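Local atomic coordinates of tylactone synthase starter module and modules 1 & 2 (Streptomyces fradiae, PDB entry 2Z5L), a protein that probably reduces the beta-keto group of a growing polyketide chain, setting the chirality of the resulting hydroxyl during tylosin biosynthesis. Residues G167-E175 with G394-A405; A248-W256 with L464-D472. All coordinates share one frame; numbering follows the deposited sequence.

Contact 1 of 2, residues G167-E175 with G394-A405; sequences GFGRVAALE and GTWGNAGQGAYA
V171 and R170, on the last turns of helix 160-175, pack against the loop that follows strand 386-391 and against the start of helix 402-419. The contact is buried and joins the N-terminal part of the chain to the Rossmann-type, short-chain dehydrogenase/reductase part of this ketoreductase. Apolar packing centres on V171, whose two methyls both touch N398 O of the loop and reach the start of helix 402-419. V171 CG2 lies 3.5 Å from A405 CB, while CG1, anti to the backbone N (chi1 171°), approaches G402 N at 3.6 Å. Glycines bring the backbones close: the CA atoms of R170 and G397 are 4.9 Å apart, and G402 O meets the F168 ring at its edge, in plane. L174 CD1 comes within 3.4 Å of N398 N, a buried amide with no hydrogen-bond partner in the model. Two polar grips flank this apolar centre. The bend at chi3 of R170 (-87°) carries NH2 to G394 O at 2.9 Å, the donor standing above the carbonyl plane, and T395 O lies over one face of the guanidinium. Within the loop, N398 ND2 donates to Q401 OE1, tying together the ends of the type II turn that spans N398 to Q401. At the other flank E175 CG lies beside A399 CB, and I351 N donates to E175 OE1. The E175 carboxylate sits near the N-terminal end of helix 402-419, whose dipole would probably stabilise the negative charge. E175 OE2 accepts from G400 N at 2.7 Å, met from above the carboxylate plane, and also from a water that in turn accepts from G402 N.

Contact 2 of 2, residues A248-W256 with L464-D472; sequences AAAAGAASW and LLGAMGRND
W256 and M468 meet where the loop linking strand 239-247 to strand 261-265 drapes over the C-terminal turns of helix 457-470, which ends in a Schellman motif with N471 as its C-prime residue. The hydrophobic part is a Met-aromatic contact. W256 CG is anti to the backbone N (chi1 -167°), which lays the indole beside M468, and M468 bends at chi3 to set CE over one face. M468 CE makes a CH-pi contact 3.8 Å from the centroid of the W256 six-membered ring, whereas the sulfur approaches the five-membered ring only obliquely. L465 CD2 lies at the indole edge, and F340 of strand 338-341 touches both W256 and M468, so the pair also rests on the Rossmann sheet. Backbone approaches are made close by G466 and G469. G466 CA makes a CH...O contact with A254 O at 3.3 Å, and S255 CA makes a second one with L465 O; S255 and G469 are 4.3 Å apart between CA atoms. A type II' turn from A251 to A254 kinks the loop, which keeps its general course past the helix, and A251 CB rests near G466 O. At the polar, solvent-facing end, R470 runs its CD past A251 CA at 3.5 Å. A249 CB sits over one face of the R470 guanidinium, offset toward its rim, and R470 NE makes a salt bridge to D472 OD1 at 3.4 Å, its hydrogen bond weak. D472 OD2 also pairs with R28, so its carboxylate probably offsets the closeness of the two arginines. R470 NH1 gives A250 O a short but strongly bent bond, 2.7 Å with 117° at the hydrogen, and therefore weak.

Overall arrangement
From the N terminus the chain first builds the strands and helices that lead to helix 160-175, then reaches the loop 248-256, which enters the second half of the molecule at strand 261-265. Contact 1 closes a long loop when residues 394-405, after strand 386-391, return to helix 160-175. Contact 2 closes the other when helix 457-470 comes back to the linking loop. The segments alternate, so the two closures cross. Their centres lie about 27 Å apart, with nearest atoms about 9 Å apart and no touch. Contact 1 ties the two halves together near the centre of the molecule, and contact 2 fastens the linker farther out.

Contact 1 of 2, residues G167-E175 with G394-A405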
loop_
_atom_site.group_PDB
_atom_site.type_symbol
_atom_site.label_atom_id
_atom_site.label_comp_id
_atom_site.label_asym_id
_atom_site.label_seq_id
_atom_site.Cartn_x
_atom_site.Cartn_y
_atom_site.Cartn_z
ATOM N N GLY A 167 -3.321 -3.317 2.403
ATOM C CA GLY A 167 -3.580 -2.189 1.535
ATOM C C GLY A 167 -4.953 -2.300 0.906
ATOM O O GLY A 167 -5.751 -1.368 0.947
ATOM N N PHE A 168 -5.232 -3.462 0.333
ATOM C CA PHE A 168 -6.513 -3.718 -0.307
ATOM C C PHE A 168 -7.644 -3.728 0.707
ATOM O O PHE A 168 -8.756 -3.274 0.422
ATOM C CB PHE A 168 -6.483 -5.081 -0.982
ATOM C CG PHE A 168 -7.800 -5.495 -1.533
ATOM C CD1 PHE A 168 -8.266 -4.946 -2.725
ATOM C CD2 PHE A 168 -8.600 -6.395 -0.848
ATOM C CE1 PHE A 168 -9.510 -5.283 -3.230
ATOM C CE2 PHE A 168 -9.844 -6.737 -1.344
ATOM C CZ PHE A 168 -10.308 -6.180 -2.543
ATOM N N GLY A 169 -7.352 -4.288 1.875
ATOM C CA GLY A 169 -8.345 -4.390 2.932
ATOM C C GLY A 169 -8.974 -3.055 3.296
ATOM O O GLY A 169 -10.182 -2.978 3.516
ATOM N N ARG A 170 -8.145 -2.013 3.376
ATOM C CA ARG A 170 -8.594 -0.662 3.716
ATOM C C ARG A 170 -9.498 -0.060 2.643
ATOM O O ARG A 170 -10.359 0.786 2.930
ATOM C CB ARG A 170 -7.383 0.247 3.967
ATOM C CG ARG A 170 -6.512 -0.244 5.129
ATOM C CD ARG A 170 -5.379 0.718 5.435
ATOM N NE ARG A 170 -4.184 0.473 4.627
ATOM C CZ ARG A 170 -3.149 -0.250 5.036
ATOM N NH1 ARG A 170 -3.157 -0.802 6.251
ATOM N NH2 ARG A 170 -2.111 -0.422 4.234
ATOM N N VAL A 171 -9.300 -0.489 1.405
ATOM C CA VAL A 171 -10.119 -0.012 0.309
ATOM C C VAL A 171 -11.466 -0.707 0.436
ATOM O O VAL A 171 -12.516 -0.097 0.202
ATOM C CB VAL A 171 -9.488 -0.364 -1.066
ATOM C CG1 VAL A 171 -10.473 -0.050 -2.189
ATOM C CG2 VAL A 171 -8.209 0.423 -1.254
ATOM N N ALA A 172 -11.439 -1.983 0.820
ATOM C CA ALA A 172 -12.678 -2.751 0.983
ATOM C C ALA A 172 -13.586 -2.142 2.056
ATOM O O ALA A 172 -14.801 -2.098 1.888
ATOM C CB ALA A 172 -12.350 -4.196 1.348
ATOM N N ALA A 173 -12.986 -1.668 3.145
ATOM C CA ALA A 173 -13.741 -1.059 4.232
ATOM C C ALA A 173 -14.590 0.115 3.750
ATOM O O ALA A 173 -15.745 0.276 4.157
ATOM C CB ALA A 173 -12.787 -0.592 5.333
ATOM N N LEU A 174 -14.010 0.919 2.864
ATOM C CA LEU A 174 -14.665 2.104 2.318
ATOM C C LEU A 174 -15.642 1.819 1.189
ATOM O O LEU A 174 -16.640 2.530 1.010
ATOM C CB LEU A 174 -13.602 3.091 1.826
ATOM C CG LEU A 174 -12.602 3.608 2.867
ATOM C CD1 LEU A 174 -11.330 4.057 2.171
ATOM C CD2 LEU A 174 -13.221 4.736 3.670
ATOM N N GLU A 175 -15.349 0.781 0.417
ATOM C CA GLU A 175 -16.199 0.397 -0.706
ATOM C C GLU A 175 -17.390 -0.471 -0.323
ATOM O O GLU A 175 -18.476 -0.354 -0.905
ATOM C CB GLU A 175 -15.374 -0.346 -1.747
ATOM C CG GLU A 175 -14.795 0.544 -2.801
ATOM C CD GLU A 175 -14.208 -0.262 -3.928
ATOM O OE1 GLU A 175 -14.913 -1.161 -4.430
ATOM O OE2 GLU A 175 -13.048 -0.000 -4.303
ATOM N N GLY A 394 -2.465 3.561 -0.404
ATOM C CA GLY A 394 -1.969 2.320 0.157
ATOM C C GLY A 394 -1.630 2.410 1.632
ATOM O O GLY A 394 -1.124 1.437 2.198
ATOM N N THR A 395 -1.880 3.559 2.259
ATOM C CA THR A 395 -1.587 3.716 3.690
ATOM C C THR A 395 -2.842 4.074 4.487
ATOM O O THR A 395 -2.994 3.637 5.621
ATOM C CB THR A 395 -0.524 4.814 3.962
ATOM O OG1 THR A 395 0.622 4.593 3.132
ATOM C CG2 THR A 395 -0.090 4.771 5.427
ATOM N N TRP A 396 -3.723 4.885 3.906
ATOM C CA TRP A 396 -4.962 5.245 4.586
ATOM C C TRP A 396 -6.128 4.507 3.969
ATOM O O TRP A 396 -7.026 4.049 4.668
ATOM C CB TRP A 396 -5.242 6.746 4.494
ATOM C CG TRP A 396 -4.280 7.597 5.249
ATOM C CD1 TRP A 396 -3.263 7.173 6.058
ATOM C CD2 TRP A 396 -4.225 9.025 5.253
ATOM N NE1 TRP A 396 -2.573 8.249 6.561
ATOM C CE2 TRP A 396 -3.144 9.399 6.082
ATOM C CE3 TRP A 396 -4.983 10.025 4.634
ATOM C CZ2 TRP A 396 -2.802 10.733 6.310
ATOM C CZ3 TRP A 396 -4.644 11.351 4.859
ATOM C CH2 TRP A 396 -3.559 11.693 5.690
ATOM N N GLY A 397 -6.122 4.393 2.650
ATOM C CA GLY A 397 -7.212 3.709 1.978
ATOM C C GLY A 397 -8.017 4.703 1.167
ATOM O O GLY A 397 -8.052 5.889 1.492
ATOM N N ASN A 398 -8.658 4.215 0.111
ATOM C CA ASN A 398 -9.464 5.053 -0.772
ATOM C C ASN A 398 -10.236 4.196 -1.774
ATOM O O ASN A 398 -9.653 3.409 -2.524
ATOM C CB ASN A 398 -8.567 6.034 -1.523
ATOM C CG ASN A 398 -9.348 6.973 -2.412
ATOM O OD1 ASN A 398 -10.250 7.670 -1.949
ATOM N ND2 ASN A 398 -8.999 7.005 -3.696
ATOM N N ALA A 399 -11.551 4.371 -1.796
ATOM C CA ALA A 399 -12.424 3.606 -2.679
ATOM C C ALA A 399 -12.075 3.659 -4.170
ATOM O O ALA A 399 -11.565 4.664 -4.668
ATOM C CB ALA A 399 -13.881 4.056 -2.481
ATOM N N GLY A 400 -12.381 2.574 -4.878
ATOM C CA GLY A 400 -12.119 2.509 -6.301
ATOM C C GLY A 400 -10.672 2.267 -6.674
ATOM O O GLY A 400 -10.379 2.132 -7.855
ATOM N N GLN A 401 -9.763 2.215 -5.700
ATOM C CA GLN A 401 -8.354 1.990 -6.018
ATOM C C GLN A 401 -7.727 0.838 -5.206
ATOM O O GLN A 401 -6.639 0.979 -4.611
ATOM C CB GLN A 401 -7.570 3.287 -5.807
ATOM C CG GLN A 401 -8.042 4.418 -6.680
ATOM C CD GLN A 401 -7.220 5.653 -6.467
ATOM O OE1 GLN A 401 -7.203 6.229 -5.369
ATOM N NE2 GLN A 401 -6.509 6.071 -7.513
ATOM N N GLY A 402 -8.423 -0.295 -5.174
ATOM C CA GLY A 402 -7.941 -1.448 -4.428
ATOM C C GLY A 402 -6.650 -2.021 -4.990
ATOM O O GLY A 402 -5.752 -2.402 -4.242
ATOM N N ALA A 403 -6.536 -2.069 -6.311
ATOM C CA ALA A 403 -5.345 -2.643 -6.922
ATOM C C ALA A 403 -4.198 -1.679 -6.733
ATOM O O ALA A 403 -3.044 -2.078 -6.559
ATOM C CB ALA A 403 -5.591 -2.907 -8.414
ATOM N N TYR A 404 -4.513 -0.392 -6.760
ATOM C CA TYR A 404 -3.482 0.625 -6.583
ATOM C C TYR A 404 -2.970 0.653 -5.135
ATOM O O TYR A 404 -1.782 0.901 -4.876
ATOM C CB TYR A 404 -4.035 1.998 -6.977
ATOM C CG TYR A 404 -2.974 3.042 -7.216
ATOM C CD1 TYR A 404 -1.999 2.857 -8.203
ATOM C CD2 TYR A 404 -2.981 4.250 -6.511
ATOM C CE1 TYR A 404 -1.073 3.846 -8.492
ATOM C CE2 TYR A 404 -2.060 5.246 -6.791
ATOM C CZ TYR A 404 -1.109 5.039 -7.786
ATOM O OH TYR A 404 -0.215 6.030 -8.107
ATOM N N ALA A 405 -3.876 0.417 -4.190
ATOM C CA ALA A 405 -3.498 0.409 -2.779
ATOM C C ALA A 405 -2.658 -0.808 -2.440
ATOM O O ALA A 405 -1.751 -0.729 -1.597
ATOM C CB ALA A 405 -4.728 0.454 -1.894
HETATM O O HOH W 1 -11.117 -1.004 -5.938
#

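Contact 2 of 2, residues A248-W256 with L464-D472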
loop_
_atom_site.group_PDB
_atom_site.type_symbol
_atom_site.label_atom_id
_atom_site.label_comp_id
_atom_site.label_asym_id
_atom_site.label_seq_id
_atom_site.Cartn_x
_atom_site.Cartn_y
_atom_site.Cartn_z
ATOM N N ALA A 248 3.875 12.978 11.664
ATOM C CA ALA A 248 5.263 12.596 11.852
ATOM C C ALA A 248 6.063 13.807 12.304
ATOM O O ALA A 248 5.589 14.937 12.221
ATOM C CB ALA A 248 5.836 12.029 10.558
ATOM N N ALA A 249 7.276 13.563 12.783
ATOM C CA ALA A 249 8.144 14.631 13.250
ATOM C C ALA A 249 8.331 15.693 12.167
ATOM O O ALA A 249 7.735 15.605 11.089
ATOM C CB ALA A 249 9.491 14.049 13.660
ATOM N N ALA A 250 9.149 16.703 12.448
ATOM C CA ALA A 250 9.392 17.755 11.461
ATOM C C ALA A 250 10.644 17.436 10.661
ATOM O O ALA A 250 11.498 16.670 11.106
ATOM C CB ALA A 250 9.538 19.113 12.151
ATOM N N ALA A 251 10.734 18.018 9.471
ATOM C CA ALA A 251 11.880 17.823 8.591
ATOM C C ALA A 251 12.851 18.973 8.829
ATOM O O ALA A 251 14.064 18.816 8.703
ATOM C CB ALA A 251 11.430 17.814 7.139
ATOM N N GLY A 252 12.296 20.129 9.179
ATOM C CA GLY A 252 13.109 21.298 9.441
ATOM C C GLY A 252 14.016 21.688 8.292
ATOM O O GLY A 252 13.609 21.669 7.130
ATOM N N ALA A 253 15.254 22.038 8.625
ATOM C CA ALA A 253 16.244 22.450 7.634
ATOM C C ALA A 253 16.851 21.258 6.913
ATOM O O ALA A 253 17.637 21.423 5.982
ATOM C CB ALA A 253 17.346 23.265 8.313
ATOM N N ALA A 254 16.493 20.057 7.353
ATOM C CA ALA A 254 17.026 18.850 6.738
ATOM C C ALA A 254 16.682 18.808 5.255
ATOM O O ALA A 254 15.553 19.099 4.863
ATOM C CB ALA A 254 16.471 17.614 7.443
ATOM N N SER A 255 17.661 18.438 4.437
ATOM C CA SER A 255 17.455 18.350 3.003
ATOM C C SER A 255 18.446 17.383 2.387
ATOM O O SER A 255 19.330 16.869 3.066
ATOM C CB SER A 255 17.599 19.728 2.355
ATOM O OG SER A 255 17.403 19.653 0.957
ATOM N N TRP A 256 18.300 17.130 1.095
ATOM C CA TRP A 256 19.195 16.209 0.419
ATOM C C TRP A 256 19.740 16.893 -0.836
ATOM O O TRP A 256 19.046 17.695 -1.462
ATOM C CB TRP A 256 18.422 14.928 0.059
ATOM C CG TRP A 256 19.283 13.792 -0.368
ATOM C CD1 TRP A 256 20.039 12.990 0.429
ATOM C CD2 TRP A 256 19.514 13.360 -1.711
ATOM N NE1 TRP A 256 20.734 12.081 -0.335
ATOM C CE2 TRP A 256 20.429 12.288 -1.654
ATOM C CE3 TRP A 256 19.035 13.778 -2.962
ATOM C CZ2 TRP A 256 20.880 11.625 -2.800
ATOM C CZ3 TRP A 256 19.479 13.123 -4.099
ATOM C CH2 TRP A 256 20.396 12.054 -4.010
ATOM N N LEU A 464 10.026 16.059 -0.170
ATOM C CA LEU A 464 10.778 14.851 -0.503
ATOM C C LEU A 464 12.207 15.018 -0.006
ATOM O O LEU A 464 12.721 14.194 0.753
ATOM C CB LEU A 464 10.792 14.627 -2.020
ATOM C CG LEU A 464 11.657 13.467 -2.533
ATOM C CD1 LEU A 464 11.196 12.176 -1.907
ATOM C CD2 LEU A 464 11.572 13.390 -4.055
ATOM N N LEU A 465 12.842 16.101 -0.446
ATOM C CA LEU A 465 14.207 16.389 -0.038
ATOM C C LEU A 465 14.290 16.485 1.487
ATOM O O LEU A 465 15.282 16.072 2.099
ATOM C CB LEU A 465 14.690 17.690 -0.691
ATOM C CG LEU A 465 14.695 17.645 -2.230
ATOM C CD1 LEU A 465 15.352 18.901 -2.783
ATOM C CD2 LEU A 465 15.444 16.404 -2.705
ATOM N N GLY A 466 13.231 17.008 2.099
ATOM C CA GLY A 466 13.197 17.127 3.546
ATOM C C GLY A 466 13.115 15.763 4.211
ATOM O O GLY A 466 13.804 15.485 5.186
ATOM N N ALA A 467 12.258 14.907 3.670
ATOM C CA ALA A 467 12.081 13.572 4.197
ATOM C C ALA A 467 13.368 12.794 4.024
ATOM O O ALA A 467 13.771 12.032 4.907
ATOM C CB ALA A 467 10.936 12.861 3.470
ATOM N N MET A 468 14.010 12.976 2.871
ATOM C CA MET A 468 15.263 12.287 2.572
ATOM C C MET A 468 16.374 12.746 3.513
ATOM O O MET A 468 17.318 12.002 3.794
ATOM C CB MET A 468 15.664 12.519 1.108
ATOM C CG MET A 468 14.854 11.711 0.102
ATOM S SD MET A 468 15.317 12.160 -1.601
ATOM C CE MET A 468 16.702 11.010 -1.881
ATOM N N GLY A 469 16.251 13.972 4.005
ATOM C CA GLY A 469 17.238 14.486 4.937
ATOM C C GLY A 469 17.110 13.738 6.258
ATOM O O GLY A 469 18.098 13.256 6.800
ATOM N N ARG A 470 15.884 13.640 6.769
ATOM C CA ARG A 470 15.620 12.953 8.027
ATOM C C ARG A 470 15.974 11.474 7.920
ATOM O O ARG A 470 16.097 10.773 8.931
ATOM C CB ARG A 470 14.144 13.065 8.400
ATOM C CG ARG A 470 13.671 14.467 8.727
ATOM C CD ARG A 470 12.219 14.415 9.149
ATOM N NE ARG A 470 11.983 13.322 10.099
ATOM C CZ ARG A 470 12.296 13.366 11.393
ATOM N NH1 ARG A 470 12.855 14.458 11.902
ATOM N NH2 ARG A 470 12.055 12.321 12.178
ATOM N N ASN A 471 16.128 11.022 6.681
ATOM C CA ASN A 471 16.426 9.641 6.349
ATOM C C ASN A 471 15.237 8.755 6.708
ATOM O O ASN A 471 15.409 7.669 7.255
ATOM C CB ASN A 471 17.669 9.143 7.080
ATOM C CG ASN A 471 18.588 8.350 6.171
ATOM O OD1 ASN A 471 18.519 7.111 6.125
ATOM N ND2 ASN A 471 19.466 9.051 5.455
ATOM N N ASP A 472 14.033 9.226 6.405
ATOM C CA ASP A 472 12.828 8.467 6.694
ATOM C C ASP A 472 12.804 7.129 5.959
ATOM O O ASP A 472 13.478 6.950 4.941
ATOM C CB ASP A 472 11.572 9.245 6.277
ATOM C CG ASP A 472 11.394 10.538 7.033
ATOM O OD1 ASP A 472 11.366 10.517 8.285
ATOM O OD2 ASP A 472 11.256 11.582 6.364
#